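Local coordinates for paenibacillus xanthan lyase (Paenibacillus, PDB 6F2P), which catalyses the eliminative cleavage of xanthan, as a member of polysaccharide lyase family 8, and binds several calcium ions, at residues A[170-175]-A[196-201]; A[946-951]-A[1020-1025]; A[848-853]-A[881-886]; A[705-710]-A[730-735]. All blocks are in the same frame, centred on the assembly; numbering follows the deposited sequence.

Overall arrangement
The four contacts follow an elongated, mainly beta chain from its helical part to its C-terminal end. Contact 1 lies in the N-terminal alpha-helical domain, the one that in family 8 lyases contributes much of the catalytic cleft. Contact 2 is in the Golvesin C-terminal domain, its centre about 93 Å from that of contact 1 and on the other side of the chain's centre. Contacts 3 and 4 fall between them along the chain; their centres are about 46 Å apart. Contact 4 reaches toward contact 3's module, because Y705 and K734 bind D812 in the sheet of strands 841-848 and 871-882. Contact 1 holds E174 of one calcium site, contact 2 G946 and D1023 of another.

Contact 1: A[170-175]-A[196-201]; sequences NRLWES and DGISAL. With CA (calcium ion), chain F.
Two successive helices of the family 8 alpha-helical domain meet here, helix 168-184 and the C-terminal end of helix 188-197. R171 carries the polar part. Its CG is anti to the backbone N (chi1 179°), and the chain runs extended to NE, which donates to G197 O at 2.8 Å. The donor lies in the carbonyl plane, but the hydrogen bond is bent, 137° at the hydrogen. A200 CB covers one face of the guanidinium, 3.7 Å from NE. A water accepts from R171 NH1 and A200 N, donates to D196 O, and adds a weak bond to G197 O. R171 NH2 turns to M166 O.

Where S175 faces G197 the backbones come close, with CA atoms 5.1 Å apart. G197 has no side chain, and S175 OG sits 3.3 Å from its CA. S175 OG is beside its own backbone N and donates back to R171 O from above the carbonyl plane. That oxygen also takes the helical bond from S175 N. Beneath, L172 and I198 lie side by side, and L172 CB packs on L201 CD1 at 3.8 Å. L172 also touches L233 and I237 of helix 229-244.

On the same helix, E174 OE2 binds calcium at 2.5 Å, along with Q161, S163 and four waters. R171 and E174 thus both hold the segment around M166, one through its carbonyl and one through its N-H. The cationic R171 satisfies carbonyls of the helix end and of the calcium loop, and probably helps offset the negative end of helix 188-197.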
# COMPACT_ATOMS: atom_id res chain seq x y z
N ASN A 170 11.47 8.86 -21.75
CA ASN A 170 12.20 8.89 -23.01
C ASN A 170 11.29 8.47 -24.15
O ASN A 170 11.36 9.00 -25.26
CB ASN A 170 13.41 7.96 -22.98
CG ASN A 170 14.48 8.45 -22.05
OD1 ASN A 170 14.60 9.66 -21.79
ND2 ASN A 170 15.28 7.52 -21.55
N ARG A 171 10.44 7.49 -23.86
CA ARG A 171 9.54 6.95 -24.86
C ARG A 171 8.53 8.01 -25.25
O ARG A 171 8.19 8.16 -26.42
CB ARG A 171 8.84 5.72 -24.34
CG ARG A 171 7.87 5.13 -25.35
CD ARG A 171 7.30 3.80 -24.87
NE ARG A 171 6.58 3.17 -25.95
CZ ARG A 171 7.10 2.26 -26.76
NH1 ARG A 171 6.36 1.75 -27.74
NH2 ARG A 171 8.35 1.86 -26.60
N LEU A 172 8.05 8.74 -24.25
CA LEU A 172 7.12 9.84 -24.48
C LEU A 172 7.76 10.87 -25.40
O LEU A 172 7.18 11.28 -26.41
CB LEU A 172 6.73 10.49 -23.17
CG LEU A 172 5.94 11.79 -23.30
CD1 LEU A 172 4.67 11.55 -24.10
CD2 LEU A 172 5.61 12.33 -21.93
N TRP A 173 8.97 11.27 -25.04
CA TRP A 173 9.68 12.29 -25.80
C TRP A 173 10.01 11.82 -27.20
O TRP A 173 9.97 12.61 -28.15
CB TRP A 173 10.95 12.70 -25.07
CG TRP A 173 10.64 13.32 -23.77
CD1 TRP A 173 9.55 14.07 -23.46
CD2 TRP A 173 11.42 13.23 -22.58
NE1 TRP A 173 9.60 14.46 -22.15
CE2 TRP A 173 10.74 13.96 -21.58
CE3 TRP A 173 12.64 12.61 -22.26
CZ2 TRP A 173 11.24 14.09 -20.28
CZ3 TRP A 173 13.13 12.73 -20.96
CH2 TRP A 173 12.43 13.47 -19.99
N GLU A 174 10.35 10.54 -27.33
CA GLU A 174 10.50 9.94 -28.65
C GLU A 174 9.23 10.21 -29.44
O GLU A 174 9.27 10.69 -30.58
CB GLU A 174 10.71 8.43 -28.54
CG GLU A 174 12.11 7.98 -28.22
CD GLU A 174 12.22 6.47 -28.11
OE1 GLU A 174 11.44 5.88 -27.34
OE2 GLU A 174 13.07 5.87 -28.79
N SER A 175 8.10 9.94 -28.79
CA SER A 175 6.80 10.01 -29.44
C SER A 175 6.45 11.43 -29.83
O SER A 175 6.00 11.65 -30.94
CB SER A 175 5.70 9.41 -28.56
OG SER A 175 6.03 8.09 -28.16
N ASP A 196 1.33 6.18 -31.88
CA ASP A 196 1.37 4.83 -31.34
C ASP A 196 2.39 4.68 -30.21
O ASP A 196 2.27 3.77 -29.39
CB ASP A 196 1.65 3.80 -32.44
CG ASP A 196 0.52 3.70 -33.46
OD1 ASP A 196 -0.65 3.97 -33.11
OD2 ASP A 196 0.81 3.35 -34.63
N GLY A 197 3.37 5.56 -30.18
CA GLY A 197 4.46 5.43 -29.22
C GLY A 197 4.03 5.53 -27.77
O GLY A 197 4.65 4.91 -26.90
N ILE A 198 2.97 6.28 -27.49
CA ILE A 198 2.55 6.46 -26.11
C ILE A 198 1.66 5.35 -25.52
O ILE A 198 1.45 5.30 -24.31
CB ILE A 198 1.84 7.81 -25.90
CG1 ILE A 198 0.50 7.84 -26.63
CG2 ILE A 198 2.74 8.96 -26.32
CD1 ILE A 198 -0.40 8.98 -26.20
N SER A 199 1.14 4.46 -26.37
CA SER A 199 0.22 3.42 -25.88
C SER A 199 0.83 2.58 -24.75
O SER A 199 0.19 2.35 -23.72
CB SER A 199 -0.27 2.51 -27.01
OG SER A 199 -1.09 3.23 -27.92
N ALA A 200 2.08 2.17 -24.92
CA ALA A 200 2.75 1.37 -23.91
C ALA A 200 2.87 2.08 -22.55
O ALA A 200 3.14 1.44 -21.55
CB ALA A 200 4.12 0.93 -24.40
N LEU A 201 2.65 3.40 -22.53
CA LEU A 201 2.72 4.18 -21.29
C LEU A 201 1.38 4.28 -20.57
O LEU A 201 1.31 4.77 -19.44
CB LEU A 201 3.18 5.61 -21.59
CG LEU A 201 4.55 5.85 -22.19
CD1 LEU A 201 4.70 7.32 -22.52
CD2 LEU A 201 5.63 5.40 -21.23
CA CA F . 14.37 6.52 -30.81
O HOH W 1 3.34 2.38 -27.31
O HOH W 2 14.95 5.16 -32.78
O HOH W 3 15.46 7.59 -28.77
O HOH W 4 16.62 7.20 -31.52
O HOH W 5 15.77 4.81 -30.10

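Contact 2: A[946-951]-A[1020-1025]; sequences GTKSVT and IRTDAT. With CA (calcium ion), chain H.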
# COMPACT_ATOMS: atom_id res chain seq x y z
N GLY A 946 -33.54 -53.82 40.04
CA GLY A 946 -34.50 -53.28 39.10
C GLY A 946 -34.95 -51.87 39.42
O GLY A 946 -35.89 -51.35 38.80
N THR A 947 -34.29 -51.25 40.40
CA THR A 947 -34.65 -49.91 40.85
C THR A 947 -33.53 -48.94 40.51
O THR A 947 -33.77 -47.76 40.28
CB THR A 947 -34.84 -49.86 42.37
OG1 THR A 947 -35.22 -51.16 42.85
CG2 THR A 947 -35.91 -48.84 42.75
N LYS A 948 -32.31 -49.47 40.46
CA LYS A 948 -31.11 -48.65 40.29
C LYS A 948 -30.69 -48.54 38.82
O LYS A 948 -31.02 -49.39 38.00
CB LYS A 948 -29.96 -49.24 41.11
CG LYS A 948 -30.34 -49.71 42.51
CD LYS A 948 -29.97 -48.69 43.57
CE LYS A 948 -29.90 -49.33 44.95
NZ LYS A 948 -28.80 -50.34 45.05
N SER A 949 -29.94 -47.48 38.52
CA SER A 949 -29.36 -47.28 37.19
C SER A 949 -28.27 -46.20 37.17
O SER A 949 -28.32 -45.23 37.93
CB SER A 949 -30.45 -46.95 36.15
OG SER A 949 -30.98 -45.65 36.35
N VAL A 950 -27.27 -46.40 36.32
CA VAL A 950 -26.23 -45.41 36.08
C VAL A 950 -26.16 -45.12 34.58
O VAL A 950 -25.89 -46.02 33.79
CB VAL A 950 -24.84 -45.91 36.57
CG1 VAL A 950 -23.75 -44.92 36.20
CG2 VAL A 950 -24.86 -46.14 38.07
N THR A 951 -26.41 -43.87 34.19
CA THR A 951 -26.47 -43.50 32.76
C THR A 951 -25.32 -42.61 32.29
O THR A 951 -25.27 -41.42 32.61
CB THR A 951 -27.81 -42.80 32.42
OG1 THR A 951 -28.91 -43.69 32.70
CG2 THR A 951 -27.86 -42.42 30.95
N ILE A 1020 -26.60 -48.58 32.67
CA ILE A 1020 -26.44 -49.85 33.36
C ILE A 1020 -27.62 -50.04 34.30
O ILE A 1020 -27.83 -49.24 35.21
CB ILE A 1020 -25.13 -49.89 34.17
CG1 ILE A 1020 -23.93 -49.87 33.22
CG2 ILE A 1020 -25.08 -51.11 35.05
CD1 ILE A 1020 -22.60 -49.72 33.92
N ARG A 1021 -28.40 -51.09 34.07
CA ARG A 1021 -29.57 -51.41 34.89
C ARG A 1021 -29.23 -52.56 35.83
O ARG A 1021 -28.20 -53.21 35.69
CB ARG A 1021 -30.77 -51.77 34.01
CG ARG A 1021 -31.53 -50.58 33.40
CD ARG A 1021 -32.13 -50.94 32.04
NE ARG A 1021 -32.62 -52.33 32.01
CZ ARG A 1021 -32.48 -53.16 30.98
NH1 ARG A 1021 -31.87 -52.76 29.87
NH2 ARG A 1021 -32.95 -54.39 31.05
N THR A 1022 -30.10 -52.80 36.81
CA THR A 1022 -29.83 -53.83 37.81
C THR A 1022 -30.91 -54.93 37.87
O THR A 1022 -30.85 -55.81 38.73
CB THR A 1022 -29.65 -53.22 39.22
OG1 THR A 1022 -30.83 -52.49 39.58
CG2 THR A 1022 -28.44 -52.27 39.23
N ASP A 1023 -31.87 -54.87 36.95
CA ASP A 1023 -32.98 -55.81 36.90
C ASP A 1023 -32.51 -57.26 36.83
O ASP A 1023 -31.70 -57.61 35.97
CB ASP A 1023 -33.89 -55.51 35.71
CG ASP A 1023 -34.35 -54.06 35.66
OD1 ASP A 1023 -33.58 -53.20 35.18
OD2 ASP A 1023 -35.49 -53.77 36.10
N ALA A 1024 -32.99 -58.08 37.76
CA ALA A 1024 -32.76 -59.53 37.76
C ALA A 1024 -31.29 -59.95 37.89
O ALA A 1024 -30.95 -61.10 37.59
CB ALA A 1024 -33.39 -60.18 36.52
N THR A 1025 -30.44 -59.05 38.37
CA THR A 1025 -29.01 -59.36 38.49
C THR A 1025 -28.72 -60.31 39.65
O THR A 1025 -29.24 -60.15 40.76
CB THR A 1025 -28.15 -58.08 38.60
OG1 THR A 1025 -28.82 -57.11 39.41
CG2 THR A 1025 -27.92 -57.49 37.21
CA CA H . -37.40 -51.62 36.68
O HOH W 6 -34.98 -50.55 35.97
O HOH W 7 -36.94 -51.37 34.06
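The tight end of this contact is one antiparallel hydrogen-bonded pair, V950 with I1020. V950 N donates to I1020 O at 3.1 Å, in the carbonyl plane, and I1020 N returns a bond to V950 O at 2.9 Å. S949 CA adds a CA-H...O contact to I1020 O. Further along, T1022 closes the gap with its side chain. Its OG1 stands between the backbone N and the carbonyl carbon (chi1 59°) and accepts from G946 N at 3.1 Å. A weak, longer bond comes from K948 N. T1022 CG2 lies against K948 CB, the two side chains crossing obliquely, while K948 NZ leads away to T943 O.

The strands belong to the Golvesin C-terminal domain, in a five-stranded antiparallel sheet. There strand 949-952 runs between 917-920 and 1017-1021. V950 and I1020 share one face of the sheet, S949 and R1021 the other. A type II turn runs from T1022 to T1025; in it T1022 O accepts from both T1025 N and T1025 OG1.

The other end is looser and wetter. G946 bends with positive phi, and its O binds a calcium ion at 2.6 Å. D1023 belongs to the same site, but its OD2 stands 2.9 Å from the ion. G946 CA is 3.2 Å from that OD2. Two waters bind the ion as well; one donates to D1023 OD1, the other only weakly to D1023 OD2. R1021 NE reaches D1023 OD1 in plane at the guanidinium edge, a weak salt bridge of 3.4 Å, while its NH1 makes a salt bridge with D981.

Contact 3: A[848-853]-A[881-886]; sequences DMFWTT and GKNVSS
D848 and N883 cross obliquely, their carboxylate and amide planes 23° apart, and each also makes an Asx turn. They sit at the ends of two strands of a five-stranded antiparallel sheet, one of two consistent with a beta-sandwich; 841-848 leads into a loop and 871-882 into a type I turn from N883 to S886. N883 ND2 donates to D848 OD2 at 3.0 Å, on the syn lone pair and near the amide plane. D848 OD1 is left for F850 N, which meets it from above the carboxylate plane. A water bridges D848 OD1 and N883 N. N883 OD1 accepts S885 N in its carbonyl plane, on a lone pair, at 3.0 Å. Both ends of the amide are thus held, which fixes its rotation.

F850 packs beside N883, its CB on N883 CB. CG is anti to the backbone N (chi1 -178°), and the side chain crosses N883 at about a right angle, though ring and amide planes are only 23° apart. One ring face lies over the backbone of the turn, with S886 N 4.1 Å above the plane toward the rim. CZ comes nearest, 3.3 Å from S885 O. CE2 touches S885 CB, and CD1 meets S886 CB at 3.8 Å.

K882 ties the turn back: NZ donates to S886 O at 2.9 Å and to N883 O at 3.1 Å.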
# COMPACT_ATOMS: atom_id res chain seq x y z
N ASP A 848 9.71 -41.41 0.78
CA ASP A 848 10.20 -41.66 -0.57
C ASP A 848 8.98 -41.84 -1.48
O ASP A 848 8.27 -42.86 -1.42
CB ASP A 848 11.15 -42.86 -0.59
CG ASP A 848 11.46 -43.35 -2.00
OD1 ASP A 848 11.29 -42.58 -2.97
OD2 ASP A 848 11.87 -44.52 -2.13
N MET A 849 8.76 -40.83 -2.32
CA MET A 849 7.59 -40.75 -3.18
C MET A 849 7.76 -41.48 -4.51
O MET A 849 6.93 -41.35 -5.40
CB MET A 849 7.26 -39.28 -3.46
CG MET A 849 7.16 -38.41 -2.22
SD MET A 849 5.62 -38.72 -1.38
CE MET A 849 5.49 -37.33 -0.27
N PHE A 850 8.84 -42.24 -4.65
CA PHE A 850 9.05 -43.02 -5.87
C PHE A 850 8.48 -44.44 -5.78
O PHE A 850 8.53 -45.09 -4.73
CB PHE A 850 10.53 -43.07 -6.24
CG PHE A 850 10.81 -43.81 -7.52
CD1 PHE A 850 10.70 -43.17 -8.75
CD2 PHE A 850 11.18 -45.15 -7.50
CE1 PHE A 850 10.95 -43.84 -9.93
CE2 PHE A 850 11.42 -45.83 -8.68
CZ PHE A 850 11.31 -45.18 -9.90
N TRP A 851 7.93 -44.92 -6.90
CA TRP A 851 7.57 -46.33 -7.04
C TRP A 851 7.43 -46.78 -8.50
O TRP A 851 7.20 -45.97 -9.40
CB TRP A 851 6.32 -46.68 -6.23
CG TRP A 851 5.03 -46.16 -6.78
CD1 TRP A 851 4.16 -46.82 -7.60
CD2 TRP A 851 4.46 -44.87 -6.54
NE1 TRP A 851 3.08 -46.02 -7.89
CE2 TRP A 851 3.24 -44.82 -7.25
CE3 TRP A 851 4.86 -43.76 -5.80
CZ2 TRP A 851 2.42 -43.70 -7.24
CZ3 TRP A 851 4.05 -42.65 -5.79
CH2 TRP A 851 2.84 -42.62 -6.50
N THR A 852 7.57 -48.09 -8.70
CA THR A 852 7.60 -48.70 -10.03
C THR A 852 6.37 -49.57 -10.26
O THR A 852 6.04 -49.91 -11.41
CB THR A 852 8.84 -49.58 -10.19
OG1 THR A 852 9.02 -50.36 -9.00
CG2 THR A 852 10.08 -48.72 -10.41
N THR A 853 5.70 -49.94 -9.17
CA THR A 853 4.53 -50.80 -9.25
C THR A 853 3.39 -50.19 -10.09
O THR A 853 3.49 -49.05 -10.55
CB THR A 853 4.04 -51.23 -7.84
OG1 THR A 853 3.74 -50.07 -7.06
CG2 THR A 853 5.11 -52.03 -7.14
N GLY A 881 16.17 -35.98 -0.66
CA GLY A 881 16.94 -37.00 -1.34
C GLY A 881 16.19 -37.61 -2.51
O GLY A 881 15.24 -37.01 -3.01
N LYS A 882 16.60 -38.79 -2.95
CA LYS A 882 15.95 -39.45 -4.08
C LYS A 882 16.22 -40.95 -4.14
O LYS A 882 17.30 -41.42 -3.78
CB LYS A 882 16.32 -38.79 -5.41
CG LYS A 882 17.76 -38.99 -5.86
CD LYS A 882 18.07 -38.31 -7.20
CE LYS A 882 17.52 -39.09 -8.39
NZ LYS A 882 18.06 -40.47 -8.50
N ASN A 883 15.23 -41.69 -4.61
CA ASN A 883 15.42 -43.10 -4.89
C ASN A 883 16.36 -43.25 -6.08
O ASN A 883 16.28 -42.49 -7.05
CB ASN A 883 14.07 -43.76 -5.19
CG ASN A 883 14.15 -45.27 -5.19
OD1 ASN A 883 14.59 -45.88 -6.17
ND2 ASN A 883 13.73 -45.89 -4.09
N VAL A 884 17.24 -44.24 -6.01
CA VAL A 884 18.23 -44.48 -7.06
C VAL A 884 17.59 -44.70 -8.43
O VAL A 884 18.22 -44.47 -9.46
CB VAL A 884 19.11 -45.69 -6.72
CG1 VAL A 884 20.40 -45.64 -7.53
CG2 VAL A 884 19.41 -45.71 -5.23
N SER A 885 16.34 -45.15 -8.43
CA SER A 885 15.65 -45.44 -9.68
C SER A 885 14.86 -44.24 -10.19
O SER A 885 14.17 -44.33 -11.21
CB SER A 885 14.73 -46.65 -9.51
OG SER A 885 15.36 -47.65 -8.72
N SER A 886 14.96 -43.11 -9.50
CA SER A 886 14.26 -41.90 -9.91
C SER A 886 15.08 -41.05 -10.89
O SER A 886 16.31 -40.98 -10.78
CB SER A 886 13.87 -41.08 -8.69
OG SER A 886 13.16 -39.91 -9.07
O HOH W 8 12.73 -40.74 -4.51

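Contact 4: A[705-710]-A[730-735]; sequences YIDVNK and TMKFKV
Strands 705-708 and 731-735 run antiparallel at 167°, their axes 4.7 Å apart, in one sheet of the beta-sandwich that follows the super-sandwich domain in family 8 lyases. I706 and F733 form a hydrogen-bonded pair, with I706 N to F733 O at 2.9 Å and F733 N nearly along the C=O axis of I706. V708 N donates to M731 O. The ladder then ends in an inverse gamma turn centred on N709, where M731 N bonds to K710 O and only weakly to V708 O.

I706, V708, M731 and F733 lie on the face turned to the second sheet. V708 meets F689 and I691, M731 meets F689 and F749, and F733 meets I691, V747 and F749. F733 takes the crowded first torsion (chi1 65°), and I706 CB stands over its ring face, 4.0 Å from the centroid, a CH-pi contact. V708 CB packs on M731 CB, and M731 CE on K710 CB.

The other face is polar. K732 runs extended past D707, whose OD1 meets K732 CG, while a water accepts from K732 NZ and donates weakly to D707 OD2. K734 CB lies over one face of the Y705 ring, 3.9 Å from its centroid. Both ends reach D812 of strand 806-813, K734 NZ by a salt bridge and Y705 OH by a hydrogen bond. A water also joins the pair, donating to Y705 OH at 2.7 Å and accepting from K734 NZ at 2.8 Å.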
# COMPACT_ATOMS: atom_id res chain seq x y z
N TYR A 705 -7.93 -13.83 10.04
CA TYR A 705 -9.13 -14.02 10.83
C TYR A 705 -9.32 -12.84 11.78
O TYR A 705 -8.38 -12.40 12.45
CB TYR A 705 -9.04 -15.31 11.63
CG TYR A 705 -9.38 -16.56 10.86
CD1 TYR A 705 -8.70 -16.90 9.70
CD2 TYR A 705 -10.36 -17.44 11.32
CE1 TYR A 705 -9.01 -18.05 9.00
CE2 TYR A 705 -10.67 -18.59 10.63
CZ TYR A 705 -9.99 -18.90 9.47
OH TYR A 705 -10.30 -20.04 8.78
N ILE A 706 -10.54 -12.32 11.82
CA ILE A 706 -10.88 -11.22 12.70
C ILE A 706 -12.09 -11.58 13.57
O ILE A 706 -13.11 -12.08 13.06
CB ILE A 706 -11.20 -9.96 11.87
CG1 ILE A 706 -9.98 -9.52 11.04
CG2 ILE A 706 -11.71 -8.83 12.77
CD1 ILE A 706 -8.88 -8.83 11.80
N ASP A 707 -11.98 -11.34 14.87
CA ASP A 707 -13.14 -11.42 15.75
C ASP A 707 -13.50 -10.03 16.22
O ASP A 707 -12.61 -9.21 16.48
CB ASP A 707 -12.86 -12.32 16.95
CG ASP A 707 -12.71 -13.79 16.58
OD1 ASP A 707 -13.19 -14.18 15.49
OD2 ASP A 707 -12.12 -14.56 17.37
N VAL A 708 -14.79 -9.74 16.31
CA VAL A 708 -15.23 -8.51 16.93
C VAL A 708 -16.16 -8.82 18.10
O VAL A 708 -17.22 -9.43 17.92
CB VAL A 708 -15.92 -7.57 15.94
CG1 VAL A 708 -16.44 -6.33 16.64
CG2 VAL A 708 -14.96 -7.18 14.84
N ASN A 709 -15.75 -8.41 19.30
CA ASN A 709 -16.41 -8.78 20.54
C ASN A 709 -17.74 -8.06 20.74
O ASN A 709 -17.90 -7.29 21.69
CB ASN A 709 -15.47 -8.50 21.72
CG ASN A 709 -15.84 -9.30 22.95
OD1 ASN A 709 -16.80 -10.04 22.94
ND2 ASN A 709 -15.06 -9.15 24.01
N LYS A 710 -18.68 -8.31 19.84
CA LYS A 710 -20.01 -7.72 19.92
C LYS A 710 -20.99 -8.52 19.08
O LYS A 710 -20.63 -9.08 18.05
CB LYS A 710 -20.01 -6.27 19.47
CG LYS A 710 -21.25 -5.53 19.88
CD LYS A 710 -21.35 -4.15 19.26
CE LYS A 710 -21.81 -3.15 20.31
NZ LYS A 710 -20.74 -2.92 21.33
N THR A 730 -20.83 -13.17 19.10
CA THR A 730 -19.82 -12.22 18.62
C THR A 730 -19.60 -12.31 17.12
O THR A 730 -19.74 -13.38 16.52
CB THR A 730 -18.47 -12.41 19.35
OG1 THR A 730 -18.02 -13.77 19.19
CG2 THR A 730 -18.60 -12.11 20.82
N MET A 731 -19.26 -11.18 16.50
CA MET A 731 -18.95 -11.14 15.07
C MET A 731 -17.65 -11.88 14.77
O MET A 731 -16.64 -11.67 15.43
CB MET A 731 -18.87 -9.70 14.57
CG MET A 731 -20.22 -9.07 14.32
SD MET A 731 -20.15 -7.27 14.19
CE MET A 731 -20.28 -6.76 15.90
N LYS A 732 -17.69 -12.75 13.77
CA LYS A 732 -16.50 -13.48 13.35
C LYS A 732 -16.45 -13.53 11.83
O LYS A 732 -17.44 -13.85 11.19
CB LYS A 732 -16.49 -14.90 13.91
CG LYS A 732 -16.26 -14.98 15.41
CD LYS A 732 -16.05 -16.43 15.88
CE LYS A 732 -15.59 -16.46 17.33
NZ LYS A 732 -15.43 -17.83 17.89
N PHE A 733 -15.29 -13.20 11.26
CA PHE A 733 -15.09 -13.37 9.83
C PHE A 733 -13.64 -13.59 9.48
O PHE A 733 -12.78 -13.53 10.35
CB PHE A 733 -15.67 -12.19 9.04
CG PHE A 733 -14.98 -10.88 9.29
CD1 PHE A 733 -15.30 -10.10 10.40
CD2 PHE A 733 -14.03 -10.39 8.40
CE1 PHE A 733 -14.67 -8.88 10.63
CE2 PHE A 733 -13.40 -9.17 8.62
CZ PHE A 733 -13.72 -8.41 9.73
N LYS A 734 -13.37 -13.88 8.20
CA LYS A 734 -12.00 -13.98 7.71
C LYS A 734 -11.89 -13.27 6.37
O LYS A 734 -12.88 -13.10 5.68
CB LYS A 734 -11.56 -15.44 7.57
CG LYS A 734 -12.33 -16.24 6.54
CD LYS A 734 -11.98 -17.72 6.56
CE LYS A 734 -12.82 -18.47 5.54
NZ LYS A 734 -12.57 -19.94 5.53
N VAL A 735 -10.67 -12.86 6.03
CA VAL A 735 -10.38 -12.19 4.77
C VAL A 735 -9.32 -12.97 4.02
O VAL A 735 -8.31 -13.34 4.61
CB VAL A 735 -9.78 -10.80 5.01
CG1 VAL A 735 -9.71 -10.02 3.70
CG2 VAL A 735 -10.57 -10.04 6.06
O HOH W 9 -12.92 -20.29 8.30
O HOH W 10 -12.69 -17.79 16.79
O HOH W 11 -12.57 -15.18 13.00